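Local coordinates for protein aminotransferase (Paracoccus denitrificans, PDB 4GRX) that probably transfers amino groups between amine or amino acid donors and carbonyl acceptors, as a pyridoxal phosphate-dependent class III omega-aminotransferase, at residues A[159-164]-A[236-241]; A[193-198]-A[242-247]. All blocks are in the same frame, centred on the assembly; numbering follows the deposited sequence.

Interaction 1 (A[159-164]-A[236-241]); sequences WNAYHG and PVMGAG
M238 reaches from the 236-241 loop to the backbone of W159, N160 and A161. From CB its CG swings anti to the carbonyl carbon (chi1 -68°), and the rest of the chain runs extended, which carries the sulfur and the methyl toward the 159-164 backbone. SD lies 4.0 Å from N160 CB and about as far from N160 O. At the tip, CE ends 3.4 Å from W159 O and 4.3 Å from A161 CB, so the thioether packs by van der Waals contact against main-chain atoms and the CB atoms of N160 and A161.

Further along, the loops come together through smaller groups. A240 CB sits over one face of the Y162 ring, 4.2 Å from its centroid, a CH-pi contact displaced toward CG. G241 CA lies 3.4 Å from N160 O, a CA-H···O contact. Water 1 donates to N160 O at 2.7 Å and accepts a weak bond from G241 N, so the water bridges the two loops.

E235, the residue before 236-241, bonds to the backbone N of both Y162 and G239 through its two carboxylate oxygens. The ring of Y162 lines the pocket that holds delta-aminovaleric acid. Between the segments themselves the contact is chiefly van der Waals, with a water bridge and a CA-H···O contact, while the E235 carboxylate pins both backbones and A240 sets one boundary for this pocket tyrosine.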
loop_
_atom_site.group_PDB
_atom_site.type_symbol
_atom_site.label_atom_id
_atom_site.label_comp_id
_atom_site.label_asym_id
_atom_site.label_seq_id
_atom_site.Cartn_x
_atom_site.Cartn_y
_atom_site.Cartn_z
ATOM N N TRP A 159 -21.423 -9.083 3.893
ATOM C CA TRP A 159 -21.214 -8.976 5.310
ATOM C C TRP A 159 -20.192 -10.014 5.722
ATOM O O TRP A 159 -20.116 -11.090 5.131
ATOM C CB TRP A 159 -22.533 -9.096 6.078
ATOM C CG TRP A 159 -22.374 -8.611 7.501
ATOM C CD1 TRP A 159 -22.487 -9.360 8.674
ATOM C CD2 TRP A 159 -21.971 -7.267 7.947
ATOM N NE1 TRP A 159 -22.228 -8.585 9.768
ATOM C CE2 TRP A 159 -21.909 -7.324 9.410
ATOM C CE3 TRP A 159 -21.682 -6.069 7.307
ATOM C CZ2 TRP A 159 -21.560 -6.223 10.177
ATOM C CZ3 TRP A 159 -21.337 -4.963 8.089
ATOM C CH2 TRP A 159 -21.285 -5.038 9.491
ATOM N N ASN A 160 -19.354 -9.668 6.699
ATOM C CA ASN A 160 -18.195 -10.476 7.100
ATOM C C ASN A 160 -17.059 -10.508 6.075
ATOM O O ASN A 160 -16.028 -11.122 6.336
ATOM C CB ASN A 160 -18.595 -11.903 7.502
ATOM C CG ASN A 160 -19.490 -11.951 8.735
ATOM O OD1 ASN A 160 -19.330 -11.173 9.677
ATOM N ND2 ASN A 160 -20.430 -12.891 8.742
ATOM N N ALA A 161 -17.213 -9.870 4.915
ATOM C CA ALA A 161 -16.105 -9.837 3.950
ATOM C C ALA A 161 -14.926 -9.045 4.514
ATOM O O ALA A 161 -15.096 -8.128 5.340
ATOM C CB ALA A 161 -16.546 -9.233 2.633
ATOM N N TYR A 162 -13.723 -9.396 4.092
ATOM C CA TYR A 162 -12.596 -8.545 4.423
ATOM C C TYR A 162 -11.781 -8.296 3.167
ATOM O O TYR A 162 -11.238 -9.227 2.580
ATOM C CB TYR A 162 -11.746 -9.156 5.542
ATOM C CG TYR A 162 -10.613 -8.248 6.003
ATOM C CD1 TYR A 162 -10.753 -7.436 7.140
ATOM C CD2 TYR A 162 -9.411 -8.189 5.295
ATOM C CE1 TYR A 162 -9.729 -6.603 7.552
ATOM C CE2 TYR A 162 -8.383 -7.363 5.706
ATOM C CZ TYR A 162 -8.551 -6.578 6.828
ATOM O OH TYR A 162 -7.524 -5.780 7.213
ATOM N N HIS A 163 -11.720 -7.042 2.750
ATOM C CA HIS A 163 -10.996 -6.697 1.537
ATOM C C HIS A 163 -9.925 -5.652 1.747
ATOM O O HIS A 163 -9.187 -5.335 0.812
ATOM C CB HIS A 163 -11.961 -6.296 0.430
ATOM C CG HIS A 163 -12.966 -7.367 0.075
ATOM N ND1 HIS A 163 -12.674 -8.397 -0.755
ATOM C CD2 HIS A 163 -14.313 -7.526 0.448
ATOM C CE1 HIS A 163 -13.772 -9.187 -0.894
ATOM N NE2 HIS A 163 -14.776 -8.646 -0.161
ATOM N N GLY A 164 -9.805 -5.124 2.971
ATOM C CA GLY A 164 -8.663 -4.303 3.319
ATOM C C GLY A 164 -8.949 -3.089 4.177
ATOM O O GLY A 164 -10.039 -2.945 4.731
ATOM N N PRO A 236 -13.350 -16.457 -2.161
ATOM C CA PRO A 236 -14.000 -17.770 -2.323
ATOM C C PRO A 236 -14.384 -18.378 -0.964
ATOM O O PRO A 236 -15.529 -18.821 -0.782
ATOM C CB PRO A 236 -12.945 -18.610 -3.059
ATOM C CG PRO A 236 -12.103 -17.599 -3.771
ATOM C CD PRO A 236 -12.066 -16.382 -2.876
ATOM N N VAL A 237 -13.431 -18.374 -0.032
ATOM C CA VAL A 237 -13.666 -18.724 1.359
ATOM C C VAL A 237 -13.301 -17.470 2.142
ATOM O O VAL A 237 -12.221 -16.912 1.923
ATOM C CB VAL A 237 -12.729 -19.849 1.836
ATOM C CG1 VAL A 237 -13.046 -20.238 3.273
ATOM C CG2 VAL A 237 -12.824 -21.063 0.942
ATOM N N MET A 238 -14.184 -17.023 3.036
ATOM C CA MET A 238 -13.931 -15.807 3.813
ATOM C C MET A 238 -12.840 -16.019 4.871
ATOM O O MET A 238 -12.946 -16.897 5.719
ATOM C CB MET A 238 -15.227 -15.296 4.440
ATOM C CG MET A 238 -16.234 -14.763 3.432
ATOM S SD MET A 238 -17.671 -14.060 4.263
ATOM C CE MET A 238 -18.421 -13.108 2.950
ATOM N N GLY A 239 -11.781 -15.219 4.805
ATOM C CA GLY A 239 -10.620 -15.392 5.675
ATOM C C GLY A 239 -10.763 -14.700 7.018
ATOM O O GLY A 239 -11.146 -15.332 8.016
ATOM N N ALA A 240 -10.449 -13.404 7.043
ATOM C CA ALA A 240 -10.432 -12.615 8.277
ATOM C C ALA A 240 -11.817 -12.436 8.886
ATOM O O ALA A 240 -11.940 -12.094 10.061
ATOM C CB ALA A 240 -9.772 -11.271 8.051
ATOM N N GLY A 241 -12.862 -12.691 8.098
ATOM C CA GLY A 241 -14.219 -12.776 8.634
ATOM C C GLY A 241 -14.464 -14.030 9.462
ATOM O O GLY A 241 -15.583 -14.252 9.924
HETATM O O HOH W 1 -13.805 -12.241 5.249
#

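Interaction 2 (A[193-198]-A[242-247]); sequences CPHYWR and GVIPPA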
loop_
_atom_site.group_PDB
_atom_site.type_symbol
_atom_site.label_atom_id
_atom_site.label_comp_id
_atom_site.label_asym_id
_atom_site.label_seq_id
_atom_site.Cartn_x
_atom_site.Cartn_y
_atom_site.Cartn_z
ATOM N N CYS A 193 -24.051 -12.702 4.185
ATOM C CA CYS A 193 -22.927 -13.603 4.179
ATOM C C CYS A 193 -23.427 -15.055 3.993
ATOM O O CYS A 193 -24.305 -15.492 4.737
ATOM C CB CYS A 193 -22.181 -13.454 5.500
ATOM S SG CYS A 193 -20.937 -14.730 5.744
ATOM N N PRO A 194 -22.873 -15.804 3.007
ATOM C CA PRO A 194 -23.346 -17.174 2.738
ATOM C C PRO A 194 -22.881 -18.210 3.776
ATOM O O PRO A 194 -22.390 -19.282 3.421
ATOM C CB PRO A 194 -22.785 -17.479 1.341
ATOM C CG PRO A 194 -21.586 -16.594 1.203
ATOM C CD PRO A 194 -21.843 -15.366 2.040
ATOM N N HIS A 195 -23.059 -17.882 5.051
ATOM C CA HIS A 195 -22.726 -18.740 6.172
ATOM C C HIS A 195 -24.003 -19.373 6.605
ATOM O O HIS A 195 -24.812 -18.772 7.322
ATOM C CB HIS A 195 -22.122 -17.895 7.292
ATOM C CG HIS A 195 -21.556 -18.694 8.449
ATOM N ND1 HIS A 195 -21.044 -18.104 9.547
ATOM C CD2 HIS A 195 -21.454 -20.067 8.661
ATOM C CE1 HIS A 195 -20.612 -19.047 10.404
ATOM N NE2 HIS A 195 -20.864 -20.246 9.864
ATOM N N TYR A 196 -24.201 -20.604 6.162
ATOM C CA TYR A 196 -25.464 -21.300 6.346
ATOM C C TYR A 196 -25.818 -21.502 7.822
ATOM O O TYR A 196 -26.949 -21.266 8.231
ATOM C CB TYR A 196 -25.454 -22.620 5.559
ATOM C CG TYR A 196 -26.677 -23.452 5.778
ATOM C CD1 TYR A 196 -26.581 -24.755 6.300
ATOM C CD2 TYR A 196 -27.944 -22.940 5.492
ATOM C CE1 TYR A 196 -27.718 -25.519 6.522
ATOM C CE2 TYR A 196 -29.081 -23.691 5.711
ATOM C CZ TYR A 196 -28.961 -24.974 6.225
ATOM O OH TYR A 196 -30.099 -25.699 6.432
ATOM N N TRP A 197 -24.836 -21.901 8.618
ATOM C CA TRP A 197 -25.022 -22.168 10.037
ATOM C C TRP A 197 -25.478 -20.943 10.785
ATOM O O TRP A 197 -26.323 -21.034 11.667
ATOM C CB TRP A 197 -23.723 -22.709 10.610
ATOM C CG TRP A 197 -23.767 -23.054 12.080
ATOM C CD1 TRP A 197 -24.159 -24.252 12.652
ATOM C CD2 TRP A 197 -23.360 -22.205 13.220
ATOM N NE1 TRP A 197 -24.042 -24.201 14.012
ATOM C CE2 TRP A 197 -23.575 -23.007 14.420
ATOM C CE3 TRP A 197 -22.869 -20.907 13.356
ATOM C CZ2 TRP A 197 -23.306 -22.520 15.692
ATOM C CZ3 TRP A 197 -22.599 -20.424 14.647
ATOM C CH2 TRP A 197 -22.810 -21.215 15.784
ATOM N N ARG A 198 -24.931 -19.782 10.448
ATOM C CA ARG A 198 -25.312 -18.561 11.143
ATOM C C ARG A 198 -26.618 -17.962 10.618
ATOM O O ARG A 198 -27.485 -17.589 11.404
ATOM C CB ARG A 198 -24.183 -17.522 11.115
ATOM C CG ARG A 198 -24.546 -16.187 11.763
ATOM C CD ARG A 198 -23.348 -15.484 12.420
ATOM N NE ARG A 198 -23.125 -16.000 13.775
ATOM C CZ ARG A 198 -21.973 -16.503 14.223
ATOM N NH1 ARG A 198 -20.881 -16.537 13.439
ATOM N NH2 ARG A 198 -21.912 -16.963 15.473
ATOM N N GLY A 242 -13.428 -14.856 9.631
ATOM C CA GLY A 242 -13.468 -16.023 10.517
ATOM C C GLY A 242 -13.582 -17.393 9.871
ATOM O O GLY A 242 -14.139 -18.308 10.473
ATOM N N VAL A 243 -13.036 -17.540 8.664
ATOM C CA VAL A 243 -13.002 -18.804 7.910
ATOM C C VAL A 243 -14.390 -19.328 7.575
ATOM O O VAL A 243 -14.875 -20.271 8.208
ATOM C CB VAL A 243 -12.215 -19.919 8.623
ATOM C CG1 VAL A 243 -12.033 -21.095 7.687
ATOM C CG2 VAL A 243 -10.868 -19.410 9.104
ATOM N N ILE A 244 -15.019 -18.735 6.570
ATOM C CA ILE A 244 -16.391 -19.086 6.229
ATOM C C ILE A 244 -16.453 -19.615 4.805
ATOM O O ILE A 244 -16.404 -18.819 3.853
ATOM C CB ILE A 244 -17.352 -17.877 6.391
ATOM C CG1 ILE A 244 -17.305 -17.334 7.831
ATOM C CG2 ILE A 244 -18.771 -18.262 5.990
ATOM C CD1 ILE A 244 -17.895 -15.945 7.991
ATOM N N PRO A 245 -16.521 -20.960 4.649
ATOM C CA PRO A 245 -16.720 -21.581 3.330
ATOM C C PRO A 245 -18.114 -21.268 2.846
ATOM O O PRO A 245 -19.042 -21.273 3.648
ATOM C CB PRO A 245 -16.609 -23.085 3.622
ATOM C CG PRO A 245 -15.852 -23.166 4.896
ATOM C CD PRO A 245 -16.295 -21.978 5.694
ATOM N N PRO A 246 -18.279 -21.010 1.548
ATOM C CA PRO A 246 -19.614 -20.658 1.057
ATOM C C PRO A 246 -20.565 -21.842 1.128
ATOM O O PRO A 246 -20.132 -22.989 1.021
ATOM C CB PRO A 246 -19.367 -20.280 -0.396
ATOM C CG PRO A 246 -18.146 -21.045 -0.775
ATOM C CD PRO A 246 -17.304 -21.171 0.461
ATOM N N ALA A 247 -21.850 -21.560 1.313
ATOM C CA ALA A 247 -22.894 -22.574 1.189
ATOM C C ALA A 247 -22.820 -23.233 -0.187
ATOM O O ALA A 247 -22.474 -22.574 -1.169
ATOM C CB ALA A 247 -24.257 -21.941 1.403
HETATM O O HOH W 2 -22.171 -21.827 4.719
#
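I244 lies against the H195 imidazole, the two side chains crossing at about a right angle. Its CG2 methyl comes 3.6 Å from H195 CB and nearly as close to CG, while CG1 lies over one face of the ring, near ND1. With CG1 anti to the carbonyl carbon (chi1 -58°), the branch ends in CD1, 4.0 Å from C193 SG. One isoleucine thus fills the corner between the cysteine sulfur and the histidine.

Beside this apolar patch is the direct backbone bond: A247 N donates to P194 O at 3.2 Å, in the carbonyl plane but bent, with 139° at the hydrogen. The same oxygen takes a second bond from water 2, which also accepts from Y196 N at 2.8 Å and donates weakly to P245 O. P194 is the centre of an inverse gamma turn, closed by H195 N to C193 O at 2.7 Å, and this bend presents its carbonyl to the other loop.

Farther out, H195, the N-cap of the short helix 196-199, is anchored by NE2 to E383, and R198 CB packs on its ring. A247 is backed by helix 206-224, through E206, F209 and V210. With E383 holding the far nitrogen, the imidazole offers I244 carbon and a ring face, while the buried P194 carbonyl is satisfied by an amide and a water: apolar packing and polar bonding run side by side.

From the N terminus, the chain leaves strand 154-158 into 159-164, passes helix 167-172 and strand 188-191 to reach 193-198, then runs through helix 206-224 and strand 229-234 into the continuous loop 236-247. Interaction 1 closes the longer loop of chain; interaction 2 begins inside it and ends beyond it, so the two cross. Together they bring the connections after strands 154-158 and 188-191 against the long loop after their parallel neighbour 229-234. The contacts also touch: I244 N probably bonds to M238 O within a G1 beta bulge, and W159 O packs on C193 CB, joining the pocket side to the region of helices 196-199 and 206-224.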